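Local coordinates for protein aromatic-amino-acid:2-oxoglutarate transaminase (Candida albicans, PDB 6HND) that probably transfers amino groups between aromatic amino acids or 2-aminoadipate and 2-oxo acids, with pyridoxal 5'-phosphate as its cofactor, at residues 148-153 with 283-288; 256-261 with 322-327; 313-318 with 398-403; 387-390 with 394-397. All coordinates share one frame; numbering follows the deposited sequence.

Interaction 1: 148-153 with 283-288; sequences IRTHKP and YGYLTL. With PLP (pyridoxal-5'-phosphate), chain E.
Behind the pyridoxal phosphate pocket, Tyr285 of the loop after strand 276-280 reaches the C-terminal part of helix 137-151 and meets Thr150 and His151. The loop makes a type I beta turn from Tyr283 to Leu286, closed by Leu286 N to Tyr283 O, which sends Tyr283 to the cofactor and Tyr285 to the helix. The phenol end of Tyr285 does the touching. Its CE1 lies 3.7 Å from Thr150 CB, which comes up at the ring edge, and the two side chains cross at about a right angle. Thr150 OG1 sits between its backbone N and carbonyl carbon (chi1 64°), 3.2 Å from Tyr285 OH; the hydrogen bond of Thr150 OG1 is to Phe146 O, in its own helix. The His151 and Tyr285 side chains approach from opposite directions. Tyr285 OH lies at the imidazole edge, close to the ring plane and 3.3 Å from His151 CD2, and the two rings are inclined at 49°. The polar ends are anchored further out, Tyr285 OH on Glu337 and His151 ND1 on Glu326, so these buried groups have partners beyond the contact. On the cofactor side, Tyr283 OH is hydrogen-bonded to PLP O3 at 3.1 Å. A tyrosine joined to the cofactor's O3, on the loop after the strand that carries Asp280 of the same pocket, is a hallmark of class I aminotransferases.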
# COMPACT_ATOMS: atom_id res chain seq x y z
N ILE B 148 5.10 -3.32 -24.23
CA ILE B 148 5.25 -3.15 -25.70
C ILE B 148 5.95 -4.41 -26.26
O ILE B 148 5.45 -4.96 -27.24
CB ILE B 148 5.99 -1.84 -26.05
CG1 ILE B 148 5.13 -0.61 -25.75
CG2 ILE B 148 6.44 -1.84 -27.50
CD1 ILE B 148 5.89 0.74 -25.85
N ARG B 149 7.01 -4.89 -25.60
CA ARG B 149 7.78 -6.08 -26.06
C ARG B 149 6.91 -7.35 -26.00
O ARG B 149 6.91 -8.12 -26.99
CB ARG B 149 9.07 -6.19 -25.24
CG ARG B 149 10.08 -7.20 -25.78
CD ARG B 149 10.87 -6.70 -26.99
NE ARG B 149 12.09 -7.47 -27.19
CZ ARG B 149 12.34 -8.30 -28.21
NH1 ARG B 149 11.44 -8.50 -29.16
NH2 ARG B 149 13.50 -8.93 -28.28
N THR B 150 6.19 -7.58 -24.91
CA THR B 150 5.55 -8.90 -24.61
C THR B 150 4.09 -8.95 -25.06
O THR B 150 3.65 -10.05 -25.46
CB THR B 150 5.65 -9.26 -23.12
OG1 THR B 150 4.92 -8.30 -22.34
CG2 THR B 150 7.10 -9.32 -22.67
N HIS B 151 3.35 -7.85 -24.95
CA HIS B 151 1.86 -7.86 -25.02
C HIS B 151 1.30 -6.51 -25.48
O HIS B 151 0.44 -5.99 -24.77
CB HIS B 151 1.29 -8.18 -23.63
CG HIS B 151 1.46 -9.59 -23.17
ND1 HIS B 151 0.93 -10.66 -23.86
CD2 HIS B 151 2.01 -10.10 -22.04
CE1 HIS B 151 1.16 -11.77 -23.18
NE2 HIS B 151 1.83 -11.45 -22.05
N LYS B 152 1.78 -5.96 -26.60
CA LYS B 152 1.45 -4.59 -27.09
C LYS B 152 -0.07 -4.46 -27.23
O LYS B 152 -0.69 -5.21 -27.96
CB LYS B 152 2.14 -4.33 -28.43
CG LYS B 152 2.13 -2.88 -28.90
CD LYS B 152 2.65 -2.73 -30.31
CE LYS B 152 1.63 -2.09 -31.24
NZ LYS B 152 1.62 -0.62 -31.11
N PRO B 153 -0.72 -3.50 -26.53
CA PRO B 153 -2.14 -3.22 -26.77
C PRO B 153 -2.42 -2.83 -28.23
O PRO B 153 -1.58 -2.24 -28.88
CB PRO B 153 -2.43 -2.06 -25.81
CG PRO B 153 -1.39 -2.19 -24.72
CD PRO B 153 -0.16 -2.65 -25.47
N TYR B 283 1.91 -15.21 -13.69
CA TYR B 283 2.98 -16.17 -14.11
C TYR B 283 2.77 -16.71 -15.53
O TYR B 283 3.32 -17.78 -15.83
CB TYR B 283 3.07 -17.34 -13.11
CG TYR B 283 1.73 -17.66 -12.50
CD1 TYR B 283 0.64 -17.83 -13.33
CD2 TYR B 283 1.54 -17.70 -11.13
CE1 TYR B 283 -0.61 -18.05 -12.81
CE2 TYR B 283 0.28 -17.90 -10.59
CZ TYR B 283 -0.80 -18.06 -11.44
OH TYR B 283 -2.07 -18.29 -10.99
N GLY B 284 2.06 -15.96 -16.39
CA GLY B 284 1.84 -16.32 -17.80
C GLY B 284 3.14 -16.28 -18.58
O GLY B 284 3.16 -16.77 -19.72
N TYR B 285 4.18 -15.69 -18.02
CA TYR B 285 5.52 -15.65 -18.66
C TYR B 285 6.21 -16.99 -18.44
O TYR B 285 7.09 -17.34 -19.25
CB TYR B 285 6.37 -14.47 -18.18
CG TYR B 285 5.76 -13.14 -18.50
CD1 TYR B 285 5.73 -12.69 -19.80
CD2 TYR B 285 5.22 -12.32 -17.52
CE1 TYR B 285 5.18 -11.47 -20.13
CE2 TYR B 285 4.66 -11.09 -17.84
CZ TYR B 285 4.63 -10.67 -19.16
OH TYR B 285 4.08 -9.49 -19.54
N LEU B 286 5.80 -17.74 -17.41
CA LEU B 286 6.38 -19.08 -17.10
C LEU B 286 5.65 -20.13 -17.94
O LEU B 286 4.81 -20.84 -17.40
CB LEU B 286 6.25 -19.32 -15.59
CG LEU B 286 6.89 -18.23 -14.73
CD1 LEU B 286 6.58 -18.47 -13.26
CD2 LEU B 286 8.40 -18.13 -14.96
N THR B 287 5.93 -20.17 -19.24
CA THR B 287 5.30 -21.09 -20.22
C THR B 287 5.99 -22.45 -20.04
O THR B 287 7.22 -22.45 -19.85
CB THR B 287 5.39 -20.55 -21.66
OG1 THR B 287 6.77 -20.38 -21.97
CG2 THR B 287 4.66 -19.24 -21.84
N LEU B 288 5.23 -23.54 -20.05
CA LEU B 288 5.76 -24.90 -19.75
C LEU B 288 5.47 -25.81 -20.93
O LEU B 288 4.31 -25.95 -21.30
CB LEU B 288 5.09 -25.43 -18.47
CG LEU B 288 5.06 -24.48 -17.28
CD1 LEU B 288 4.25 -25.08 -16.15
CD2 LEU B 288 6.46 -24.14 -16.81
N1 PLP E . -3.82 -13.61 -8.66
C2 PLP E . -3.41 -14.86 -8.85
C2A PLP E . -4.12 -15.66 -9.88
C3 PLP E . -2.32 -15.38 -8.10
O3 PLP E . -1.92 -16.67 -8.32
C4 PLP E . -1.67 -14.56 -7.14
C4A PLP E . -0.47 -15.08 -6.44
C5 PLP E . -2.13 -13.24 -6.99
C6 PLP E . -3.20 -12.84 -7.75
C5A PLP E . -1.60 -12.30 -5.94
O4P PLP E . -0.30 -11.71 -6.23
P PLP E . 0.31 -10.60 -5.22
O1P PLP E . -0.85 -9.76 -4.72
O2P PLP E . 1.31 -9.90 -6.15
O3P PLP E . 0.98 -11.34 -4.11

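Interaction 2: 256-261 with 322-327; sequences FTQSLE and PSYLEL
Gln258 and Tyr324 form the tight, buried part of this contact, whereas Leu260 and Pro322 pack nearer the surface. Tyr324 OH donates to Gln258 OE1 in a short hydrogen bond of 2.5 Å. The phenol approaches the amide oxygen at a C=O...donor angle of 147° and somewhat tilted from the carbonyl plane. The amide oxygen meets the hydroxyl at the edge of the tyrosine ring, near the ring plane, with the amide and ring planes nearly perpendicular, at 89°. An extended chain beyond CG carries the Gln258 amide to the phenol, and its NE2 makes a weak bond to Thr246. The outer part is looser and wholly apolar. Leu260, on the first turn of helix 260-272 and itself solvent-exposed, rests CD1 3.8 Å from Pro322 CG; the same methyl lies 4.4 Å from Leu327 CD2. Behind Pro322 the loop is braced internally: Ser323 OG accepts from Leu325 N at 2.9 Å in an ST turn, and Glu326 OE2 takes Ser323 N. The chemistry implies a directional polar link between the two segments on the buried side, with less directional apolar contacts on the more exposed side.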
# COMPACT_ATOMS: atom_id res chain seq x y z
N PHE B 256 -5.24 -24.17 -16.36
CA PHE B 256 -5.63 -24.06 -17.80
C PHE B 256 -5.16 -22.73 -18.40
O PHE B 256 -4.93 -21.74 -17.68
CB PHE B 256 -7.14 -24.23 -18.00
CG PHE B 256 -7.68 -25.61 -17.71
CD1 PHE B 256 -7.17 -26.72 -18.36
CD2 PHE B 256 -8.71 -25.79 -16.80
CE1 PHE B 256 -7.66 -27.99 -18.09
CE2 PHE B 256 -9.20 -27.07 -16.54
CZ PHE B 256 -8.68 -28.16 -17.18
N THR B 257 -4.96 -22.73 -19.71
CA THR B 257 -4.50 -21.58 -20.51
C THR B 257 -5.40 -21.44 -21.74
O THR B 257 -5.51 -22.43 -22.51
CB THR B 257 -3.04 -21.71 -20.94
OG1 THR B 257 -2.27 -21.74 -19.75
CG2 THR B 257 -2.58 -20.57 -21.82
N GLN B 258 -6.02 -20.27 -21.90
CA GLN B 258 -6.93 -19.97 -23.03
C GLN B 258 -6.06 -19.80 -24.27
O GLN B 258 -5.08 -19.03 -24.19
CB GLN B 258 -7.77 -18.72 -22.75
CG GLN B 258 -8.80 -18.89 -21.65
CD GLN B 258 -9.43 -17.57 -21.28
OE1 GLN B 258 -9.31 -16.57 -21.99
NE2 GLN B 258 -10.13 -17.57 -20.17
N SER B 259 -6.41 -20.51 -25.35
CA SER B 259 -5.83 -20.35 -26.70
C SER B 259 -6.09 -18.93 -27.21
O SER B 259 -7.05 -18.27 -26.72
CB SER B 259 -6.42 -21.36 -27.66
OG SER B 259 -7.75 -21.00 -28.00
N LEU B 260 -5.31 -18.49 -28.19
CA LEU B 260 -5.57 -17.21 -28.89
C LEU B 260 -7.00 -17.22 -29.44
O LEU B 260 -7.71 -16.24 -29.21
CB LEU B 260 -4.53 -17.00 -29.99
CG LEU B 260 -4.74 -15.76 -30.87
CD1 LEU B 260 -4.87 -14.48 -30.04
CD2 LEU B 260 -3.61 -15.66 -31.89
N GLU B 261 -7.45 -18.31 -30.07
CA GLU B 261 -8.77 -18.31 -30.75
C GLU B 261 -9.90 -18.27 -29.69
O GLU B 261 -10.91 -17.58 -29.93
CB GLU B 261 -8.80 -19.43 -31.80
CG GLU B 261 -9.32 -20.77 -31.34
CD GLU B 261 -9.51 -21.75 -32.50
OE1 GLU B 261 -10.50 -22.53 -32.46
OE2 GLU B 261 -8.66 -21.74 -33.44
N PRO B 322 -0.90 -14.60 -26.39
CA PRO B 322 -1.31 -13.21 -26.36
C PRO B 322 -2.25 -12.83 -25.21
O PRO B 322 -3.11 -13.63 -24.87
CB PRO B 322 -2.05 -13.02 -27.68
CG PRO B 322 -1.35 -13.98 -28.62
CD PRO B 322 -1.08 -15.17 -27.74
N SER B 323 -2.04 -11.62 -24.68
CA SER B 323 -2.90 -10.91 -23.70
C SER B 323 -4.17 -10.44 -24.41
O SER B 323 -4.10 -10.10 -25.61
CB SER B 323 -2.15 -9.74 -23.05
OG SER B 323 -3.02 -8.84 -22.36
N TYR B 324 -5.27 -10.36 -23.66
CA TYR B 324 -6.50 -9.62 -24.05
C TYR B 324 -6.17 -8.18 -24.49
O TYR B 324 -6.97 -7.63 -25.26
CB TYR B 324 -7.54 -9.70 -22.92
CG TYR B 324 -8.31 -11.00 -22.92
CD1 TYR B 324 -9.42 -11.17 -23.74
CD2 TYR B 324 -7.91 -12.08 -22.14
CE1 TYR B 324 -10.15 -12.34 -23.75
CE2 TYR B 324 -8.63 -13.27 -22.15
CZ TYR B 324 -9.74 -13.41 -22.96
OH TYR B 324 -10.44 -14.57 -23.01
N LEU B 325 -5.07 -7.59 -24.03
CA LEU B 325 -4.64 -6.22 -24.46
C LEU B 325 -4.45 -6.22 -25.98
O LEU B 325 -4.67 -5.16 -26.63
CB LEU B 325 -3.32 -5.82 -23.78
CG LEU B 325 -3.34 -5.47 -22.29
CD1 LEU B 325 -1.93 -5.11 -21.82
CD2 LEU B 325 -4.31 -4.35 -21.95
N GLU B 326 -3.97 -7.34 -26.51
CA GLU B 326 -3.55 -7.47 -27.92
C GLU B 326 -4.81 -7.50 -28.80
O GLU B 326 -4.66 -7.20 -29.97
CB GLU B 326 -2.63 -8.68 -28.10
CG GLU B 326 -1.30 -8.44 -27.41
CD GLU B 326 -0.38 -9.64 -27.30
OE1 GLU B 326 0.13 -10.05 -28.32
OE2 GLU B 326 -0.14 -10.12 -26.17
N LEU B 327 -5.97 -7.83 -28.24
CA LEU B 327 -7.27 -7.86 -28.94
C LEU B 327 -8.01 -6.54 -28.78
O LEU B 327 -8.85 -6.22 -29.63
CB LEU B 327 -8.11 -9.00 -28.36
CG LEU B 327 -7.44 -10.37 -28.42
CD1 LEU B 327 -8.39 -11.44 -27.95
CD2 LEU B 327 -6.96 -10.67 -29.83

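Interaction 3: 313-318 with 398-403; sequences DDYLKN and WILKMR
The ring of Tyr315 receives a methyl of Leu400 on one face: CD2 stands over its centre, 3.7 Å from the centroid and 12° off the ring normal, a well-formed CH-pi contact. Its nearest ring atom is Tyr315 CD1, 3.6 Å away. Arg403 comes in obliquely with the aliphatic part of its chain, CD being 4.5 Å from Tyr315 CE1, and at the far end of the ring Ile399 CG2 lies 4.1 Å from Tyr315 OH. The indole of Trp398 points to a different side of its helix, where Met402 CG covers part of one indole face and Phe50 of the second subunit packs against it. Tyr315 has CG anti to the backbone N (chi1 170°), which carries the phenol across the gap to helix 392-418. The gap is wide: the axes of the two short helical segments come no closer than 12.2 Å and are inclined at 74°. Tyr315 provides about half of the buried surface, with Leu400 its main partner. No hydrogen bond passes between the segments. Instead both polar ends turn to the same loop, Tyr315 OH bonding to Tyr285 O and Arg403 NE to Thr287 OG1. The chemistry thus implies dispersion and CH-pi packing between the helices, with Tyr315 OH and Arg403 NE both bonded to segment 283-288, the loop behind the cofactor pocket.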
# COMPACT_ATOMS: atom_id res chain seq x y z
N ASP B 313 13.10 -14.09 -29.23
CA ASP B 313 12.20 -13.92 -30.41
C ASP B 313 11.26 -15.12 -30.51
O ASP B 313 10.04 -14.92 -30.75
CB ASP B 313 13.01 -13.70 -31.70
CG ASP B 313 13.66 -12.32 -31.79
OD1 ASP B 313 13.19 -11.37 -31.07
OD2 ASP B 313 14.65 -12.18 -32.58
N ASP B 314 11.81 -16.32 -30.33
CA ASP B 314 11.06 -17.60 -30.51
C ASP B 314 10.06 -17.69 -29.35
O ASP B 314 8.87 -18.01 -29.61
CB ASP B 314 12.03 -18.78 -30.63
CG ASP B 314 11.37 -20.14 -30.72
OD1 ASP B 314 10.17 -20.21 -31.07
OD2 ASP B 314 12.06 -21.14 -30.41
N TYR B 315 10.50 -17.37 -28.12
CA TYR B 315 9.65 -17.29 -26.91
C TYR B 315 8.46 -16.35 -27.18
O TYR B 315 7.29 -16.77 -27.09
CB TYR B 315 10.47 -16.80 -25.72
CG TYR B 315 9.65 -16.47 -24.49
CD1 TYR B 315 8.95 -17.44 -23.80
CD2 TYR B 315 9.61 -15.17 -24.01
CE1 TYR B 315 8.22 -17.15 -22.67
CE2 TYR B 315 8.91 -14.87 -22.85
CZ TYR B 315 8.20 -15.85 -22.19
OH TYR B 315 7.51 -15.54 -21.05
N LEU B 316 8.75 -15.10 -27.55
CA LEU B 316 7.71 -14.06 -27.68
C LEU B 316 6.72 -14.52 -28.74
O LEU B 316 5.51 -14.29 -28.54
CB LEU B 316 8.34 -12.72 -28.06
CG LEU B 316 9.18 -12.06 -26.98
CD1 LEU B 316 9.69 -10.71 -27.47
CD2 LEU B 316 8.41 -11.92 -25.68
N LYS B 317 7.21 -15.14 -29.81
CA LYS B 317 6.40 -15.39 -31.03
C LYS B 317 5.58 -16.67 -30.86
O LYS B 317 4.39 -16.64 -31.22
CB LYS B 317 7.30 -15.46 -32.27
CG LYS B 317 6.54 -15.41 -33.59
CD LYS B 317 7.41 -15.63 -34.82
CE LYS B 317 6.61 -15.70 -36.11
NZ LYS B 317 7.14 -14.76 -37.13
N ASN B 318 6.17 -17.75 -30.34
CA ASN B 318 5.56 -19.09 -30.41
C ASN B 318 5.17 -19.61 -29.03
O ASN B 318 4.25 -20.44 -28.99
CB ASN B 318 6.47 -20.04 -31.19
CG ASN B 318 6.78 -19.49 -32.57
OD1 ASN B 318 5.86 -19.27 -33.36
ND2 ASN B 318 8.04 -19.21 -32.85
N TRP B 398 16.23 -13.50 -17.64
CA TRP B 398 16.03 -13.99 -16.25
C TRP B 398 14.69 -14.76 -16.12
O TRP B 398 14.66 -15.81 -15.46
CB TRP B 398 16.13 -12.83 -15.25
CG TRP B 398 15.70 -13.24 -13.88
CD1 TRP B 398 14.44 -13.12 -13.35
CD2 TRP B 398 16.50 -13.88 -12.87
NE1 TRP B 398 14.41 -13.65 -12.09
CE2 TRP B 398 15.66 -14.10 -11.76
CE3 TRP B 398 17.84 -14.24 -12.78
CZ2 TRP B 398 16.12 -14.69 -10.59
CZ3 TRP B 398 18.30 -14.80 -11.62
CH2 TRP B 398 17.45 -15.05 -10.55
N ILE B 399 13.63 -14.31 -16.77
CA ILE B 399 12.32 -15.04 -16.77
C ILE B 399 12.49 -16.41 -17.44
O ILE B 399 11.93 -17.38 -16.94
CB ILE B 399 11.22 -14.16 -17.43
CG1 ILE B 399 10.86 -12.97 -16.53
CG2 ILE B 399 10.00 -14.98 -17.81
CD1 ILE B 399 10.26 -11.76 -17.26
N LEU B 400 13.28 -16.50 -18.51
CA LEU B 400 13.52 -17.79 -19.22
C LEU B 400 14.34 -18.75 -18.34
O LEU B 400 14.01 -19.97 -18.34
CB LEU B 400 14.19 -17.52 -20.57
CG LEU B 400 13.31 -16.77 -21.56
CD1 LEU B 400 14.04 -16.58 -22.87
CD2 LEU B 400 11.98 -17.48 -21.78
N LYS B 401 15.29 -18.27 -17.54
CA LYS B 401 16.01 -19.15 -16.57
C LYS B 401 15.01 -19.73 -15.57
O LYS B 401 15.07 -20.95 -15.30
CB LYS B 401 17.12 -18.41 -15.82
CG LYS B 401 18.32 -17.99 -16.64
CD LYS B 401 19.40 -17.42 -15.78
CE LYS B 401 20.67 -17.11 -16.54
NZ LYS B 401 20.43 -16.10 -17.59
N MET B 402 14.11 -18.88 -15.06
CA MET B 402 13.07 -19.32 -14.08
C MET B 402 12.14 -20.33 -14.76
O MET B 402 11.75 -21.28 -14.10
CB MET B 402 12.23 -18.14 -13.57
CG MET B 402 13.03 -17.02 -12.94
SD MET B 402 12.50 -16.70 -11.25
CE MET B 402 10.71 -16.65 -11.45
N ARG B 403 11.80 -20.09 -16.03
CA ARG B 403 10.94 -20.99 -16.85
C ARG B 403 11.47 -22.43 -16.79
O ARG B 403 10.63 -23.37 -16.54
CB ARG B 403 10.89 -20.47 -18.29
CG ARG B 403 10.11 -21.36 -19.23
CD ARG B 403 9.96 -20.74 -20.60
NE ARG B 403 9.42 -21.75 -21.50
CZ ARG B 403 10.14 -22.75 -22.05
NH1 ARG B 403 11.44 -22.89 -21.81
NH2 ARG B 403 9.52 -23.60 -22.83

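Interaction 4: 387-390 with 394-397; sequences ENFK and GWLE
Phe389, Trp395 and Gly394 bury most of the surface where the chain leaves helix 375-388 and starts helix 392-418. Phe389 gives the largest share. Its ring lies against the benzo edge of the Trp395 indole, with CD2 3.6 Å from Trp395 CE3 and CE2 3.7 Å from Trp395 CZ3. Phe389 CE2 lies at the edge of the indole, near its plane, while Trp395 CE3 approaches the phenyl ring obliquely. The planes are inclined at 57° and the centroid of the Phe389 ring is 5.4 Å from that of the six-membered ring of Trp395. Trp395 extends with CG anti to its backbone N (chi1 179°), which brings the benzo ring alongside Phe389. One face of the Phe389 ring has the amide oxygen of its neighbour, Asn388 OD1, above its centre. Trp398, one turn further along helix 392-418, meets Phe389 and stacks on Trp395, so the pair belongs to a cluster of three aromatic side chains. The Gly394 backbone packs against Phe389, its carbonyl C 4.0 Å from Phe389 CB; the carbonyl O of Phe389 and the glycine CA are modelled so close together that this detail is doubtful. At the turn itself Lys390 adopts a positive phi of 59°. A water donates to Lys390 O at 2.5 Å and accepts only weakly from Gly394 N. This is a short connection between two consecutive helices, packed by the aromatic side chains of Phe389, Trp395 and Trp398.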
# COMPACT_ATOMS: atom_id res chain seq x y z
N GLU B 387 20.19 -1.92 -14.38
CA GLU B 387 21.68 -2.00 -14.32
C GLU B 387 22.20 -3.44 -14.43
O GLU B 387 23.15 -3.66 -15.18
CB GLU B 387 22.22 -1.35 -13.05
CG GLU B 387 23.00 -0.08 -13.32
CD GLU B 387 23.86 0.29 -12.13
OE1 GLU B 387 23.67 1.40 -11.59
OE2 GLU B 387 24.69 -0.58 -11.73
N ASN B 388 21.66 -4.37 -13.66
CA ASN B 388 22.15 -5.76 -13.65
C ASN B 388 21.59 -6.50 -14.86
O ASN B 388 22.38 -7.14 -15.56
CB ASN B 388 21.79 -6.51 -12.37
CG ASN B 388 22.44 -7.87 -12.35
OD1 ASN B 388 21.75 -8.89 -12.33
ND2 ASN B 388 23.76 -7.89 -12.39
N PHE B 389 20.28 -6.40 -15.10
CA PHE B 389 19.57 -7.17 -16.16
C PHE B 389 19.49 -6.38 -17.47
O PHE B 389 18.98 -6.95 -18.44
CB PHE B 389 18.19 -7.62 -15.67
CG PHE B 389 18.25 -8.68 -14.61
CD1 PHE B 389 18.93 -9.87 -14.83
CD2 PHE B 389 17.62 -8.49 -13.38
CE1 PHE B 389 19.00 -10.84 -13.84
CE2 PHE B 389 17.69 -9.46 -12.39
CZ PHE B 389 18.38 -10.63 -12.62
N LYS B 390 19.94 -5.12 -17.48
CA LYS B 390 20.09 -4.22 -18.67
C LYS B 390 18.74 -4.01 -19.37
O LYS B 390 18.72 -3.79 -20.60
CB LYS B 390 21.16 -4.74 -19.65
CG LYS B 390 22.27 -5.58 -19.05
CD LYS B 390 23.65 -5.27 -19.60
CE LYS B 390 24.26 -4.07 -18.90
NZ LYS B 390 25.69 -4.29 -18.58
N GLY B 394 17.07 -8.38 -21.07
CA GLY B 394 17.85 -9.02 -20.00
C GLY B 394 16.93 -9.59 -18.92
O GLY B 394 17.24 -10.65 -18.39
N TRP B 395 15.83 -8.90 -18.64
CA TRP B 395 14.83 -9.32 -17.62
C TRP B 395 14.08 -10.53 -18.16
O TRP B 395 13.90 -11.52 -17.39
CB TRP B 395 13.93 -8.14 -17.23
CG TRP B 395 12.87 -8.47 -16.23
CD1 TRP B 395 11.53 -8.35 -16.40
CD2 TRP B 395 13.07 -8.99 -14.90
NE1 TRP B 395 10.87 -8.76 -15.28
CE2 TRP B 395 11.79 -9.16 -14.35
CE3 TRP B 395 14.18 -9.31 -14.13
CZ2 TRP B 395 11.60 -9.65 -13.05
CZ3 TRP B 395 14.00 -9.81 -12.85
CH2 TRP B 395 12.72 -9.98 -12.32
N LEU B 396 13.72 -10.50 -19.45
CA LEU B 396 13.16 -11.69 -20.16
C LEU B 396 14.12 -12.88 -20.03
O LEU B 396 13.64 -14.00 -19.79
CB LEU B 396 12.88 -11.33 -21.63
CG LEU B 396 11.63 -10.50 -21.88
CD1 LEU B 396 11.59 -9.97 -23.31
CD2 LEU B 396 10.35 -11.30 -21.57
N GLU B 397 15.43 -12.67 -20.18
CA GLU B 397 16.43 -13.76 -20.09
C GLU B 397 16.40 -14.33 -18.66
O GLU B 397 16.50 -15.55 -18.52
CB GLU B 397 17.83 -13.28 -20.46
CG GLU B 397 18.01 -12.90 -21.93
CD GLU B 397 17.95 -14.02 -22.96
OE1 GLU B 397 17.82 -15.21 -22.55
OE2 GLU B 397 18.00 -13.69 -24.17
O HOH W 1 17.98 -5.38 -22.39

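Interactions 1, 3 and 4 are buried, while interaction 2 runs from a buried polar bond to apolar contacts at a more exposed edge. Segment 283-288 joins interactions 1 and 3 by hydrogen bonds from both helices of interaction 3. Interactions 1 and 2 adjoin through a hydrogen bond at the end of helix 137-151. Helix 392-418 serves both interactions 3 and 4, and its Leu396 packs back on Thr150 and Arg149 of interaction 1. Interaction 1 alone includes a residue that holds the cofactor; it gathers polar side chains whose clear bonds lead outward. A direct hydrogen bond is clear across interaction 2, whereas interactions 3 and 4 depend on aromatic and aliphatic packing. Interactions 2 and 4 are far apart, about 26 Å between centres.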